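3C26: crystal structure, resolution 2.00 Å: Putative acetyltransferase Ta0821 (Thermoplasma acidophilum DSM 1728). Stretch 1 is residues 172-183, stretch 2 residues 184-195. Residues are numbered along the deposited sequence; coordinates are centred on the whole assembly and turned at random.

Stretch 1, residues 172-183: WRCFFIDWKYMC
Stretch 2 (184-195) SDDPDIIHEEYS

Stretch 1 folds into a β-hairpin, strands 174-177 and 180-183 joined by a type I' turn from I177 to K180; stretch 2 continues directly from C183, passes through a short loop and returns as a helix capped by D186. Together they bury 555 Å².

R173 (phi/psi -124/-5) secures the start of the connection. Its carbonyl O accepts from S184 N at 3.0 Å. The side chain, with chi1 at -110°, chi2 p and chi3 t, sends NE to D185 O at 3.2 Å, while NH2 reaches the same D185 O in a weak bond of 3.4 Å. Flat and cationic, the guanidinium satisfies this carbonyl at its edge and receives P187 CG over one face.

C174 points away from stretch 2, and its SG bonds C183 SG at 2.0 Å, tying the strands together. F175 (chi1 m) has its CA-to-CB bond directed toward stretch 2, with F175 CZ 3.8 Å from P187 CB, an apolar contact suited to its buried site. F175 N to M182 O (2.8 Å) and M182 N to F175 O (2.9 Å) set the hairpin register.

I177 (chi1 m, chi2 t) lies nearest Y194 in the backbone register, CA to CA 7.9 Å. Its branched side chain makes two contacts: CG2 sits over the face of the Y194 ring, 3.5 Å from the centroid, and CD1 approaches I190 CB at 4.2 Å.

D178 adopts the positive phi of the turn (44/50), and its OD2 forms a salt bridge with K180 NZ at 3.5 Å. K180 (m, t, m, t) is long enough to place NZ at the Y194 ring edge, donating to Y194 OH at 2.6 Å; Y194 itself is chi1 m, chi2 -88°. Selenomethionine M182 (p, t, p) adds a flexible apolar end, with CE 3.9 Å from Y194 CE2.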

ATOM      1  N   TRP A 172     -19.118 -13.483  16.955  1.00 26.23           N
ATOM      2  CA  TRP A 172     -17.699 -13.365  17.233  1.00 26.12           C
ATOM      3  C   TRP A 172     -17.485 -13.227  18.736  1.00 26.79           C
ATOM      4  O   TRP A 172     -18.341 -12.685  19.448  1.00 28.08           O
ATOM      5  CB  TRP A 172     -17.112 -12.157  16.547  1.00 26.81           C
ATOM      6  CG  TRP A 172     -17.138 -12.343  15.131  1.00 25.19           C
ATOM      7  CD1 TRP A 172     -18.095 -11.909  14.259  1.00 25.04           C
ATOM      8  CD2 TRP A 172     -16.236 -13.120  14.390  1.00 24.11           C
ATOM      9  NE1 TRP A 172     -17.799 -12.334  13.011  1.00 22.54           N
ATOM     10  CE2 TRP A 172     -16.648 -13.078  13.065  1.00 24.41           C
ATOM     11  CE3 TRP A 172     -15.073 -13.823  14.714  1.00 26.90           C
ATOM     12  CZ2 TRP A 172     -15.954 -13.725  12.057  1.00 25.22           C
ATOM     13  CZ3 TRP A 172     -14.380 -14.432  13.703  1.00 24.92           C
ATOM     14  CH2 TRP A 172     -14.836 -14.405  12.406  1.00 24.46           C
ATOM     15  N   ARG A 173     -16.383 -13.797  19.207  1.00 25.20           N
ATOM     16  CA  ARG A 173     -16.009 -13.745  20.618  1.00 23.73           C
ATOM     17  C   ARG A 173     -14.651 -13.179  20.861  1.00 22.64           C
ATOM     18  O   ARG A 173     -14.228 -13.111  21.988  1.00 21.21           O
ATOM     19  CB  ARG A 173     -15.999 -15.119  21.237  1.00 23.99           C
ATOM     20  CG  ARG A 173     -17.068 -15.345  22.186  1.00 26.01           C
ATOM     21  CD  ARG A 173     -18.339 -15.254  21.517  1.00 29.49           C
ATOM     22  NE  ARG A 173     -19.414 -15.104  22.481  1.00 28.86           N
ATOM     23  CZ  ARG A 173     -20.624 -14.720  22.147  1.00 32.00           C
ATOM     24  NH1 ARG A 173     -20.911 -14.428  20.863  1.00 32.34           N
ATOM     25  NH2 ARG A 173     -21.532 -14.610  23.101  1.00 32.21           N
ATOM     26  N   CYS A 174     -13.927 -12.902  19.789  1.00 23.28           N
ATOM     27  CA  CYS A 174     -12.622 -12.193  19.904  1.00 23.60           C
ATOM     28  C   CYS A 174     -12.781 -10.960  19.102  1.00 23.91           C
ATOM     29  O   CYS A 174     -13.375 -10.999  18.027  1.00 24.13           O
ATOM     30  CB  CYS A 174     -11.433 -12.992  19.412  1.00 24.17           C
ATOM     31  SG  CYS A 174     -11.259 -14.560  20.197  1.00 25.92           S
ATOM     32  N   PHE A 175     -12.270  -9.873  19.666  1.00 23.83           N
ATOM     33  CA  PHE A 175     -12.432  -8.526  19.152  1.00 24.08           C
ATOM     34  C   PHE A 175     -11.216  -7.661  19.353  1.00 22.88           C
ATOM     35  O   PHE A 175     -10.440  -7.860  20.256  1.00 21.32           O
ATOM     36  CB  PHE A 175     -13.508  -7.752  19.961  1.00 24.95           C
ATOM     37  CG  PHE A 175     -14.697  -8.552  20.363  1.00 28.29           C
ATOM     38  CD1 PHE A 175     -14.694  -9.269  21.552  1.00 29.88           C
ATOM     39  CD2 PHE A 175     -15.861  -8.507  19.597  1.00 32.92           C
ATOM     40  CE1 PHE A 175     -15.779  -9.980  21.928  1.00 28.82           C
ATOM     41  CE2 PHE A 175     -16.974  -9.229  19.978  1.00 33.29           C
ATOM     42  CZ  PHE A 175     -16.932  -9.966  21.143  1.00 32.08           C
ATOM     43  N   PHE A 176     -11.105  -6.665  18.491  1.00 23.79           N
ATOM     44  CA  PHE A 176     -10.108  -5.607  18.625  1.00 24.09           C
ATOM     45  C   PHE A 176     -10.753  -4.545  19.458  1.00 25.30           C
ATOM     46  O   PHE A 176     -11.781  -3.998  19.079  1.00 28.35           O
ATOM     47  CB  PHE A 176      -9.660  -5.011  17.288  1.00 24.31           C
ATOM     48  CG  PHE A 176      -8.222  -5.251  16.969  1.00 22.75           C
ATOM     49  CD1 PHE A 176      -7.237  -4.978  17.899  1.00 26.32           C
ATOM     50  CD2 PHE A 176      -7.839  -5.678  15.720  1.00 26.77           C
ATOM     51  CE1 PHE A 176      -5.892  -5.157  17.621  1.00 27.38           C
ATOM     52  CE2 PHE A 176      -6.490  -5.866  15.430  1.00 28.46           C
ATOM     53  CZ  PHE A 176      -5.518  -5.587  16.404  1.00 31.08           C
ATOM     54  N   ILE A 177     -10.199  -4.317  20.637  1.00 24.84           N
ATOM     55  CA  ILE A 177     -10.647  -3.244  21.467  1.00 24.67           C
ATOM     56  C   ILE A 177      -9.438  -2.438  21.945  1.00 24.70           C
ATOM     57  O   ILE A 177      -8.499  -2.981  22.531  1.00 24.57           O
ATOM     58  CB  ILE A 177     -11.438  -3.745  22.639  1.00 24.80           C
ATOM     59  CG1 ILE A 177     -12.683  -4.507  22.143  1.00 26.65           C
ATOM     60  CG2 ILE A 177     -11.899  -2.598  23.523  1.00 22.28           C
ATOM     61  CD1 ILE A 177     -13.636  -4.851  23.261  1.00 29.27           C
ATOM     62  N   ASP A 178      -9.471  -1.143  21.695  1.00 24.12           N
ATOM     63  CA  ASP A 178      -8.338  -0.280  22.097  1.00 23.49           C
ATOM     64  C   ASP A 178      -7.001  -0.929  21.761  1.00 23.39           C
ATOM     65  O   ASP A 178      -6.120  -1.072  22.608  1.00 23.39           O
ATOM     66  CB  ASP A 178      -8.398   0.033  23.586  1.00 23.08           C
ATOM     67  CG  ASP A 178      -7.309   1.024  24.045  1.00 24.86           C
ATOM     68  OD1 ASP A 178      -6.896   1.870  23.268  1.00 23.55           O
ATOM     69  OD2 ASP A 178      -6.893   0.967  25.215  1.00 25.66           O
ATOM     70  N   TRP A 179      -6.892  -1.372  20.512  1.00 23.29           N
ATOM     71  CA  TRP A 179      -5.657  -1.948  19.916  1.00 22.64           C
ATOM     72  C   TRP A 179      -5.137  -3.241  20.534  1.00 23.42           C
ATOM     73  O   TRP A 179      -3.968  -3.616  20.374  1.00 24.01           O
ATOM     74  CB  TRP A 179      -4.520  -0.914  19.852  1.00 23.42           C
ATOM     75  CG  TRP A 179      -4.823   0.226  18.961  1.00 19.69           C
ATOM     76  CD1 TRP A 179      -5.499   1.375  19.315  1.00 22.28           C
ATOM     77  CD2 TRP A 179      -4.528   0.357  17.558  1.00 20.35           C
ATOM     78  NE1 TRP A 179      -5.635   2.174  18.230  1.00 19.25           N
ATOM     79  CE2 TRP A 179      -5.025   1.606  17.148  1.00 21.06           C
ATOM     80  CE3 TRP A 179      -3.907  -0.463  16.614  1.00 22.52           C
ATOM     81  CZ2 TRP A 179      -4.920   2.069  15.834  1.00 23.16           C
ATOM     82  CZ3 TRP A 179      -3.791   0.012  15.306  1.00 26.47           C
ATOM     83  CH2 TRP A 179      -4.310   1.256  14.938  1.00 22.51           C
ATOM     84  N   LYS A 180      -6.040  -3.892  21.236  1.00 23.29           N
ATOM     85  CA  LYS A 180      -5.816  -5.166  21.874  1.00 23.39           C
ATOM     86  C   LYS A 180      -6.835  -6.159  21.299  1.00 24.34           C
ATOM     87  O   LYS A 180      -8.015  -5.878  21.232  1.00 25.50           O
ATOM     88  CB  LYS A 180      -5.970  -5.012  23.399  1.00 22.72           C
ATOM     89  CG  LYS A 180      -4.958  -4.086  24.051  1.00 22.14           C
ATOM     90  CD  LYS A 180      -5.314  -3.717  25.504  1.00 23.20           C
ATOM     91  CE  LYS A 180      -6.222  -2.517  25.556  1.00 25.94           C
ATOM     92  NZ  LYS A 180      -6.736  -2.111  26.951  1.00 26.15           N
ATOM     93  N   TYR A 181      -6.345  -7.311  20.850  1.00 24.33           N
ATOM     94  CA  TYR A 181      -7.216  -8.382  20.381  1.00 24.48           C
ATOM     95  C   TYR A 181      -7.475  -9.340  21.559  1.00 24.15           C
ATOM     96  O   TYR A 181      -6.594 -10.069  22.015  1.00 23.02           O
ATOM     97  CB  TYR A 181      -6.613  -9.117  19.159  1.00 23.51           C
ATOM     98  CG  TYR A 181      -7.626  -9.940  18.387  1.00 24.78           C
ATOM     99  CD1 TYR A 181      -8.571  -9.314  17.548  1.00 23.95           C
ATOM    100  CD2 TYR A 181      -7.639 -11.325  18.463  1.00 23.06           C
ATOM    101  CE1 TYR A 181      -9.472 -10.037  16.823  1.00 24.54           C
ATOM    102  CE2 TYR A 181      -8.571 -12.041  17.760  1.00 21.50           C
ATOM    103  CZ  TYR A 181      -9.491 -11.404  16.955  1.00 22.38           C
ATOM    104  OH  TYR A 181     -10.402 -12.164  16.252  1.00 26.88           O
HETATM  105  N   MSE A 182      -8.713  -9.346  22.007  1.00 24.13           N
HETATM  106  CA  MSE A 182      -9.099 -10.062  23.211  1.00 24.92           C
HETATM  107  C   MSE A 182     -10.377 -10.852  23.022  1.00 25.51           C
HETATM  108  O   MSE A 182     -11.242 -10.484  22.243  1.00 25.57           O
HETATM  109  CB  MSE A 182      -9.314  -9.041  24.352  1.00 25.88           C
HETATM  110  CG  MSE A 182     -10.451  -8.067  24.112  1.00 25.84           C
HETATM  111 SE   MSE A 182     -10.761  -6.708  25.541  0.75 26.78          SE
HETATM  112  CE  MSE A 182      -9.288  -5.512  25.197  1.00 22.48           C
ATOM    113  N   CYS A 183     -10.492 -11.917  23.782  1.00 26.28           N
ATOM    114  CA  CYS A 183     -11.658 -12.767  23.727  1.00 28.31           C
ATOM    115  C   CYS A 183     -12.365 -12.810  25.067  1.00 30.30           C
ATOM    116  O   CYS A 183     -11.783 -12.588  26.135  1.00 28.35           O
ATOM    117  CB  CYS A 183     -11.308 -14.182  23.269  1.00 27.67           C
ATOM    118  SG  CYS A 183     -10.151 -14.236  21.855  1.00 26.91           S
ATOM    119  N   SER A 184     -13.657 -13.029  24.971  1.00 32.97           N
ATOM    120  CA  SER A 184     -14.476 -13.258  26.160  1.00 36.05           C
ATOM    121  C   SER A 184     -15.787 -13.946  25.785  1.00 38.42           C
ATOM    122  O   SER A 184     -16.545 -13.444  24.944  1.00 38.79           O
ATOM    123  CB  SER A 184     -14.730 -11.963  26.925  1.00 36.33           C
ATOM    124  OG  SER A 184     -15.722 -12.189  27.906  1.00 38.72           O
ATOM    125  N   ASP A 185     -15.996 -15.107  26.425  1.00 41.28           N
ATOM    126  CA  ASP A 185     -17.175 -16.035  26.234  1.00 43.02           C
ATOM    127  C   ASP A 185     -18.459 -15.290  26.328  1.00 43.66           C
ATOM    128  O   ASP A 185     -19.466 -15.576  25.665  1.00 43.30           O
ATOM    129  CB  ASP A 185     -17.251 -17.101  27.350  1.00 43.41           C
ATOM    130  CG  ASP A 185     -16.138 -18.155  27.250  1.00 44.67           C
ATOM    131  OD1 ASP A 185     -15.331 -18.094  26.284  1.00 46.15           O
ATOM    132  OD2 ASP A 185     -16.069 -19.033  28.137  1.00 44.86           O
ATOM    133  N   ASP A 186     -18.400 -14.394  27.281  1.00 44.79           N
ATOM    134  CA  ASP A 186     -19.459 -13.479  27.542  1.00 45.63           C
ATOM    135  C   ASP A 186     -18.929 -12.113  27.213  1.00 46.05           C
ATOM    136  O   ASP A 186     -18.225 -11.541  28.043  1.00 46.28           O
ATOM    137  CB  ASP A 186     -19.828 -13.499  29.010  1.00 46.27           C
ATOM    138  CG  ASP A 186     -20.866 -12.444  29.345  1.00 48.42           C
ATOM    139  OD1 ASP A 186     -21.403 -11.850  28.376  1.00 49.75           O
ATOM    140  OD2 ASP A 186     -21.137 -12.202  30.545  1.00 50.62           O
ATOM    141  N   PRO A 187     -19.257 -11.589  25.998  1.00 46.60           N
ATOM    142  CA  PRO A 187     -18.810 -10.253  25.509  1.00 46.51           C
ATOM    143  C   PRO A 187     -19.367  -9.094  26.347  1.00 46.73           C
ATOM    144  O   PRO A 187     -19.008  -7.943  26.131  1.00 46.61           O
ATOM    145  CB  PRO A 187     -19.352 -10.179  24.064  1.00 46.37           C
ATOM    146  CG  PRO A 187     -19.853 -11.576  23.698  1.00 47.16           C
ATOM    147  CD  PRO A 187     -20.155 -12.270  25.027  1.00 46.53           C
ATOM    148  N   ASP A 188     -20.225  -9.441  27.314  1.00 47.17           N
ATOM    149  CA  ASP A 188     -20.897  -8.473  28.221  1.00 46.96           C
ATOM    150  C   ASP A 188     -19.880  -7.835  29.151  1.00 46.92           C
ATOM    151  O   ASP A 188     -20.021  -6.677  29.547  1.00 46.58           O
ATOM    152  CB  ASP A 188     -22.003  -9.146  29.050  1.00 46.52           C
ATOM    153  N   ILE A 189     -18.851  -8.615  29.479  1.00 47.10           N
ATOM    154  CA  ILE A 189     -17.728  -8.134  30.321  1.00 46.91           C
ATOM    155  C   ILE A 189     -16.887  -7.103  29.545  1.00 46.63           C
ATOM    156  O   ILE A 189     -16.772  -5.947  29.939  1.00 45.62           O
ATOM    157  CB  ILE A 189     -16.798  -9.268  30.802  1.00 47.06           C
ATOM    158  CG1 ILE A 189     -17.503 -10.102  31.874  1.00 45.92           C
ATOM    159  CG2 ILE A 189     -15.472  -8.689  31.353  1.00 47.91           C
ATOM    160  CD1 ILE A 189     -18.236 -11.261  31.311  1.00 44.11           C
ATOM    161  N   ILE A 190     -16.286  -7.564  28.458  1.00 46.80           N
ATOM    162  CA  ILE A 190     -15.545  -6.686  27.567  1.00 47.06           C
ATOM    163  C   ILE A 190     -16.385  -5.425  27.352  1.00 47.43           C
ATOM    164  O   ILE A 190     -15.900  -4.285  27.419  1.00 47.70           O
ATOM    165  CB  ILE A 190     -15.300  -7.342  26.177  1.00 47.29           C
ATOM    166  N   HIS A 191     -17.676  -5.641  27.157  1.00 47.45           N
ATOM    167  CA  HIS A 191     -18.584  -4.545  26.813  1.00 47.25           C
ATOM    168  C   HIS A 191     -18.666  -3.467  27.889  1.00 47.03           C
ATOM    169  O   HIS A 191     -18.460  -2.284  27.615  1.00 47.38           O
ATOM    170  CB  HIS A 191     -19.995  -5.043  26.448  1.00 47.31           C
ATOM    171  CG  HIS A 191     -20.883  -3.955  25.936  1.00 47.57           C
ATOM    172  ND1 HIS A 191     -20.375  -2.806  25.369  1.00 47.38           N
ATOM    173  CD2 HIS A 191     -22.232  -3.848  25.859  1.00 47.75           C
ATOM    174  CE1 HIS A 191     -21.370  -2.018  25.004  1.00 46.84           C
ATOM    175  NE2 HIS A 191     -22.508  -2.628  25.283  1.00 47.78           N
ATOM    176  N   GLU A 192     -18.956  -3.875  29.112  1.00 46.70           N
ATOM    177  CA  GLU A 192     -19.164  -2.918  30.206  1.00 46.39           C
ATOM    178  C   GLU A 192     -17.864  -2.204  30.582  1.00 45.80           C
ATOM    179  O   GLU A 192     -17.850  -1.255  31.352  1.00 46.13           O
ATOM    180  CB  GLU A 192     -19.772  -3.616  31.433  1.00 46.57           C
ATOM    181  N   GLU A 193     -16.774  -2.649  29.985  1.00 45.47           N
ATOM    182  CA  GLU A 193     -15.439  -2.115  30.305  1.00 44.61           C
ATOM    183  C   GLU A 193     -14.967  -0.970  29.392  1.00 42.04           C
ATOM    184  O   GLU A 193     -14.234  -0.070  29.808  1.00 42.75           O
ATOM    185  CB  GLU A 193     -14.457  -3.271  30.221  1.00 45.35           C
ATOM    186  CG  GLU A 193     -13.145  -3.061  30.858  1.00 48.68           C
ATOM    187  CD  GLU A 193     -12.336  -4.307  30.674  1.00 54.86           C
ATOM    188  OE1 GLU A 193     -12.746  -5.117  29.806  1.00 57.94           O
ATOM    189  OE2 GLU A 193     -11.318  -4.492  31.384  1.00 60.15           O
ATOM    190  N   TYR A 194     -15.372  -1.014  28.140  1.00 39.15           N
ATOM    191  CA  TYR A 194     -15.002   0.056  27.170  1.00 36.75           C
ATOM    192  C   TYR A 194     -16.254   0.660  26.572  1.00 34.67           C
ATOM    193  O   TYR A 194     -16.312   1.027  25.401  1.00 32.00           O
ATOM    194  CB  TYR A 194     -14.161  -0.500  26.057  1.00 36.76           C
ATOM    195  CG  TYR A 194     -12.838  -1.053  26.484  1.00 36.00           C
ATOM    196  CD1 TYR A 194     -11.724  -0.247  26.560  1.00 35.70           C
ATOM    197  CD2 TYR A 194     -12.707  -2.398  26.763  1.00 35.84           C
ATOM    198  CE1 TYR A 194     -10.503  -0.768  26.928  1.00 36.57           C
ATOM    199  CE2 TYR A 194     -11.522  -2.926  27.144  1.00 36.71           C
ATOM    200  CZ  TYR A 194     -10.415  -2.119  27.219  1.00 38.02           C
ATOM    201  OH  TYR A 194      -9.219  -2.686  27.580  1.00 38.26           O
ATOM    202  N   SER A 195     -17.238   0.770  27.455  1.00 32.62           N
ATOM    203  CA  SER A 195     -18.607   1.142  27.104  1.00 31.35           C
ATOM    204  C   SER A 195     -18.761   2.488  26.372  1.00 29.50           C
ATOM    205  O   SER A 195     -19.605   2.622  25.482  1.00 28.22           O
ATOM    206  CB  SER A 195     -19.487   1.119  28.358  1.00 31.41           C
ATOM    207  OG  SER A 195     -19.019   2.085  29.302  1.00 33.40           O
TER